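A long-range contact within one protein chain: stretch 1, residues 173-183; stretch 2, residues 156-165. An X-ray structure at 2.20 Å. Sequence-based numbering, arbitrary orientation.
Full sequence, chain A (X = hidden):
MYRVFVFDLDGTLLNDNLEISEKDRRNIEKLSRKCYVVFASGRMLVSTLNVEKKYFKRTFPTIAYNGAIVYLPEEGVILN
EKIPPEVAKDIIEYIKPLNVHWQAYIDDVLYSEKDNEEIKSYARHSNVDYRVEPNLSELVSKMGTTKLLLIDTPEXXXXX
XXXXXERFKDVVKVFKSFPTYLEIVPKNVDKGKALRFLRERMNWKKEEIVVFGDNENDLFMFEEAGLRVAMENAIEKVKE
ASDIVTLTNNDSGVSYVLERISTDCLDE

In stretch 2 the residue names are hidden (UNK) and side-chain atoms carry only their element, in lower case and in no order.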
# COMPACT_ATOMS: atom_id res chain seq x y z
N LYS A 173 0.04 10.00 -11.81
CA LYS A 173 1.41 9.69 -11.40
C LYS A 173 1.89 8.46 -12.17
O LYS A 173 1.22 7.43 -12.19
CB LYS A 173 1.45 9.40 -9.89
CG LYS A 173 2.77 8.83 -9.37
CD LYS A 173 3.70 9.90 -8.84
CE LYS A 173 4.14 10.88 -9.92
NZ LYS A 173 5.09 11.90 -9.39
N VAL A 174 3.06 8.56 -12.80
CA VAL A 174 3.59 7.44 -13.56
C VAL A 174 5.01 7.10 -13.10
O VAL A 174 5.89 7.96 -13.10
CB VAL A 174 3.61 7.75 -15.07
CG1 VAL A 174 2.20 8.04 -15.56
CG2 VAL A 174 4.49 8.93 -15.34
N PHE A 175 5.24 5.86 -12.69
CA PHE A 175 6.57 5.46 -12.23
C PHE A 175 6.83 3.97 -12.33
O PHE A 175 5.90 3.15 -12.37
CB PHE A 175 6.79 5.91 -10.77
CG PHE A 175 5.95 5.16 -9.77
CD1 PHE A 175 4.59 5.42 -9.64
CD2 PHE A 175 6.51 4.17 -8.97
CE1 PHE A 175 3.79 4.70 -8.74
CE2 PHE A 175 5.73 3.44 -8.07
CZ PHE A 175 4.36 3.71 -7.95
N LYS A 176 8.11 3.62 -12.39
CA LYS A 176 8.53 2.23 -12.47
C LYS A 176 8.55 1.70 -11.04
O LYS A 176 9.13 2.33 -10.16
CB LYS A 176 9.93 2.13 -13.07
CG LYS A 176 10.04 2.59 -14.51
CD LYS A 176 9.56 1.53 -15.49
CE LYS A 176 10.43 0.28 -15.41
NZ LYS A 176 11.88 0.57 -15.64
N SER A 177 7.91 0.57 -10.80
CA SER A 177 7.90 -0.01 -9.46
C SER A 177 9.10 -0.95 -9.42
O SER A 177 9.71 -1.16 -8.37
CB SER A 177 6.61 -0.78 -9.20
OG SER A 177 6.47 -1.88 -10.08
N PHE A 178 9.41 -1.51 -10.58
CA PHE A 178 10.53 -2.43 -10.76
C PHE A 178 10.90 -2.43 -12.24
O PHE A 178 10.14 -1.95 -13.08
CB PHE A 178 10.15 -3.84 -10.29
CG PHE A 178 10.08 -3.97 -8.79
CD1 PHE A 178 11.17 -3.62 -8.00
CD2 PHE A 178 8.92 -4.42 -8.17
CE1 PHE A 178 11.11 -3.71 -6.61
CE2 PHE A 178 8.85 -4.52 -6.78
CZ PHE A 178 9.95 -4.16 -6.00
N PRO A 179 12.08 -2.97 -12.58
CA PRO A 179 12.57 -3.03 -13.96
C PRO A 179 11.53 -3.40 -15.02
O PRO A 179 11.57 -2.89 -16.14
CB PRO A 179 13.69 -4.06 -13.88
CG PRO A 179 14.28 -3.75 -12.54
CD PRO A 179 13.05 -3.59 -11.66
N THR A 180 10.60 -4.28 -14.68
CA THR A 180 9.59 -4.69 -15.64
C THR A 180 8.17 -4.27 -15.31
O THR A 180 7.23 -4.72 -15.96
CB THR A 180 9.61 -6.22 -15.83
OG1 THR A 180 9.43 -6.86 -14.55
CG2 THR A 180 10.94 -6.67 -16.43
N TYR A 181 7.99 -3.40 -14.32
CA TYR A 181 6.65 -2.94 -13.95
C TYR A 181 6.52 -1.42 -13.95
O TYR A 181 7.26 -0.72 -13.25
CB TYR A 181 6.25 -3.49 -12.57
CG TYR A 181 6.35 -4.99 -12.43
CD1 TYR A 181 6.01 -5.84 -13.48
CD2 TYR A 181 6.80 -5.57 -11.24
CE1 TYR A 181 6.10 -7.23 -13.36
CE2 TYR A 181 6.89 -6.96 -11.10
CZ TYR A 181 6.54 -7.78 -12.16
OH TYR A 181 6.62 -9.14 -12.04
N LEU A 182 5.58 -0.92 -14.74
CA LEU A 182 5.32 0.51 -14.85
C LEU A 182 3.93 0.74 -14.26
O LEU A 182 2.97 0.09 -14.67
CB LEU A 182 5.31 0.94 -16.32
CG LEU A 182 5.79 2.34 -16.72
CD1 LEU A 182 5.28 2.64 -18.12
CD2 LEU A 182 5.29 3.39 -15.74
N GLU A 183 3.83 1.66 -13.32
CA GLU A 183 2.55 1.93 -12.68
C GLU A 183 2.01 3.33 -12.93
O GLU A 183 2.78 4.29 -13.01
CB GLU A 183 2.65 1.74 -11.16
CG GLU A 183 2.96 0.33 -10.71
CD GLU A 183 2.89 0.19 -9.19
OE1 GLU A 183 1.82 0.44 -8.61
OE2 GLU A 183 3.92 -0.18 -8.57
N UNK A 156 11.90 -1.44 -23.36
CA UNK A 156 10.71 -0.79 -23.88
C UNK A 156 9.90 -0.09 -22.79
O UNK A 156 9.23 0.91 -23.06
c UNK A 156 5.99 -2.06 -26.55
c UNK A 156 9.83 -1.81 -24.62
c UNK A 156 8.45 -2.25 -26.67
c UNK A 156 8.96 -1.19 -25.71
n UNK A 156 6.04 -0.87 -27.13
n UNK A 156 7.12 -2.74 -26.33
n UNK A 156 4.82 -2.58 -26.20
N UNK A 157 9.96 -0.61 -21.57
CA UNK A 157 9.22 -0.02 -20.47
C UNK A 157 9.81 1.34 -20.10
O UNK A 157 9.08 2.25 -19.70
c UNK A 157 8.07 -0.80 -18.27
c UNK A 157 8.28 -1.69 -17.06
c UNK A 157 9.25 -0.95 -19.24
c UNK A 157 6.78 -1.18 -18.99
N UNK A 158 11.12 1.48 -20.24
CA UNK A 158 11.78 2.75 -19.94
C UNK A 158 11.33 3.80 -20.96
O UNK A 158 11.28 4.99 -20.66
c UNK A 158 13.91 2.11 -18.72
o UNK A 158 13.15 1.89 -17.75
o UNK A 158 15.14 1.93 -18.68
c UNK A 158 13.30 2.61 -20.01
N UNK A 159 11.00 3.34 -22.16
CA UNK A 159 10.55 4.22 -23.22
C UNK A 159 9.08 4.58 -22.99
O UNK A 159 8.69 5.74 -23.08
c UNK A 159 10.73 3.55 -24.59
o UNK A 159 11.34 2.22 -26.91
c UNK A 159 12.18 3.19 -24.89
o UNK A 159 13.50 2.09 -26.54
c UNK A 159 12.35 2.45 -26.21
N UNK A 160 8.28 3.57 -22.67
CA UNK A 160 6.86 3.80 -22.42
C UNK A 160 6.71 4.78 -21.26
O UNK A 160 5.87 5.68 -21.30
c UNK A 160 5.38 0.25 -22.86
c UNK A 160 6.10 1.52 -23.28
c UNK A 160 5.36 2.19 -24.44
c UNK A 160 6.16 2.49 -22.10
N UNK A 161 7.53 4.60 -20.23
CA UNK A 161 7.51 5.47 -19.06
C UNK A 161 7.68 6.92 -19.53
O UNK A 161 6.91 7.81 -19.16
c UNK A 161 8.65 5.09 -18.12
c UNK A 161 8.92 7.53 -15.15
c UNK A 161 9.00 7.07 -16.60
n UNK A 161 9.52 8.87 -14.94
c UNK A 161 8.54 5.63 -16.72
N UNK A 162 8.70 7.13 -20.35
CA UNK A 162 9.03 8.45 -20.89
C UNK A 162 7.85 9.16 -21.56
O UNK A 162 7.52 10.29 -21.21
c UNK A 162 11.75 9.44 -23.51
c UNK A 162 10.73 9.63 -22.39
o UNK A 162 12.95 9.71 -23.27
o UNK A 162 11.35 9.03 -24.63
c UNK A 162 10.18 8.31 -21.88
N UNK A 163 7.22 8.51 -22.53
CA UNK A 163 6.12 9.13 -23.24
C UNK A 163 4.83 9.28 -22.42
O UNK A 163 4.09 10.25 -22.60
c UNK A 163 5.79 8.38 -24.56
c UNK A 163 3.89 7.15 -25.68
c UNK A 163 6.98 7.53 -24.98
c UNK A 163 4.56 7.51 -24.38
N UNK A 164 4.55 8.33 -21.53
CA UNK A 164 3.33 8.42 -20.73
C UNK A 164 3.46 9.49 -19.65
O UNK A 164 2.48 10.14 -19.29
c UNK A 164 2.44 6.07 -21.14
c UNK A 164 2.99 7.06 -20.11
c UNK A 164 1.11 6.59 -21.67
c UNK A 164 2.26 4.69 -20.53
N UNK A 165 4.68 9.69 -19.16
CA UNK A 165 4.90 10.71 -18.14
C UNK A 165 4.75 12.10 -18.77
O UNK A 165 4.03 12.95 -18.26
o UNK A 165 6.50 11.52 -16.51
c UNK A 165 6.30 10.56 -17.53

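Position 156 opens the helical stretch with three carbons, a nitrogen, and then a carbon bearing two further nitrogens, a guanidinium group. It lies out of reach of stretch 1, and the pattern identifies Arg-156, whose NE and NH2 are hydrogen-bonded elsewhere in the structure.

Position 157 carries four carbons, forked at the second, and its CB points toward stretch 1. One of the terminal carbons is pressed against the backbone of the turn, at Thr-180 and Tyr-181. A fork at the second carbon makes this Leu-157. Its CD2 sits 3.1 Å from C of Thr-180 and 3.2 Å from N of Tyr-181; CD2 of Leu-157 also lies 3.4 Å from CE of Lys-176, while CD1 of Leu-157 packs 3.7 Å from CB of Leu-182.

At 158 there are two carbons, the second carrying two oxygens: a short carboxylate. Its CA-to-CB bond points away from stretch 1, yet one of the oxygens comes back to NZ of Lys-176. This is Asp-158, and its OD2 accepts a hydrogen bond of 2.8 Å from NZ of Lys-176 as part of a salt bridge.

Position 159 has three carbons, the third with two oxygens, and touches nothing on stretch 1. One carbon longer than its neighbour, it is Glu-159.

Position 160 again shows four carbons forked at the second. Its CB, directed sideways, is 4.1 Å from CD1 of Leu-182. This is Leu-160, buried but only lightly covered by stretch 1.

At 161 four carbons run in a row to a terminal nitrogen. The last carbon before the nitrogen approaches O of Val-174, and the second carbon lies beside Lys-176 and Leu-182. The chain is that of Lys-161: its CE lies 3.7 Å from O of Val-174, and its CG is 4.0 Å from CG of Lys-176 and 4.1 Å from CD2 of Leu-182.

Position 162 repeats the three-carbon carboxylate, points away from stretch 1 and makes no contact; it is Glu-162.

Position 163 has four carbons forked at the first, one arm two carbons long. That branching marks Ile-163, which is out of reach of stretch 1.

The four carbons at 164 fork at the second, CB points toward stretch 1, and one terminal carbon nears Leu-182. This is Leu-164, whose CD1 is 4.4 Å from CD1 of Leu-182.

Position 165 has one carbon followed by one oxygen, and its CB approaches CG2 of Val-174 to 3.3 Å. It is Ser-165; here the two backbones come near, with CA of Ser-165 5.8 Å from CA of Val-174.

The helix runs along the two strands, nearly antiparallel to 173-176 and nearly parallel to 181-183. Backbone hydrogen bonds in both directions between Phe-175 and Glu-183 join these strands, while alternation along them turns Val-174, Lys-176 and Leu-182 toward the helix and Phe-175 and Tyr-181 away. Leu-182 packs among Leu-157, Leu-160 and Leu-164, and Val-174 meets the helix near Ser-165. Lys-176 combines both kinds of contact: its carbons pass along Leu-157 and Lys-161, and its amino group reaches Asp-158 to add a charged link to a largely apolar interface.

Stretch 2 (156-165) RLDELKEILS
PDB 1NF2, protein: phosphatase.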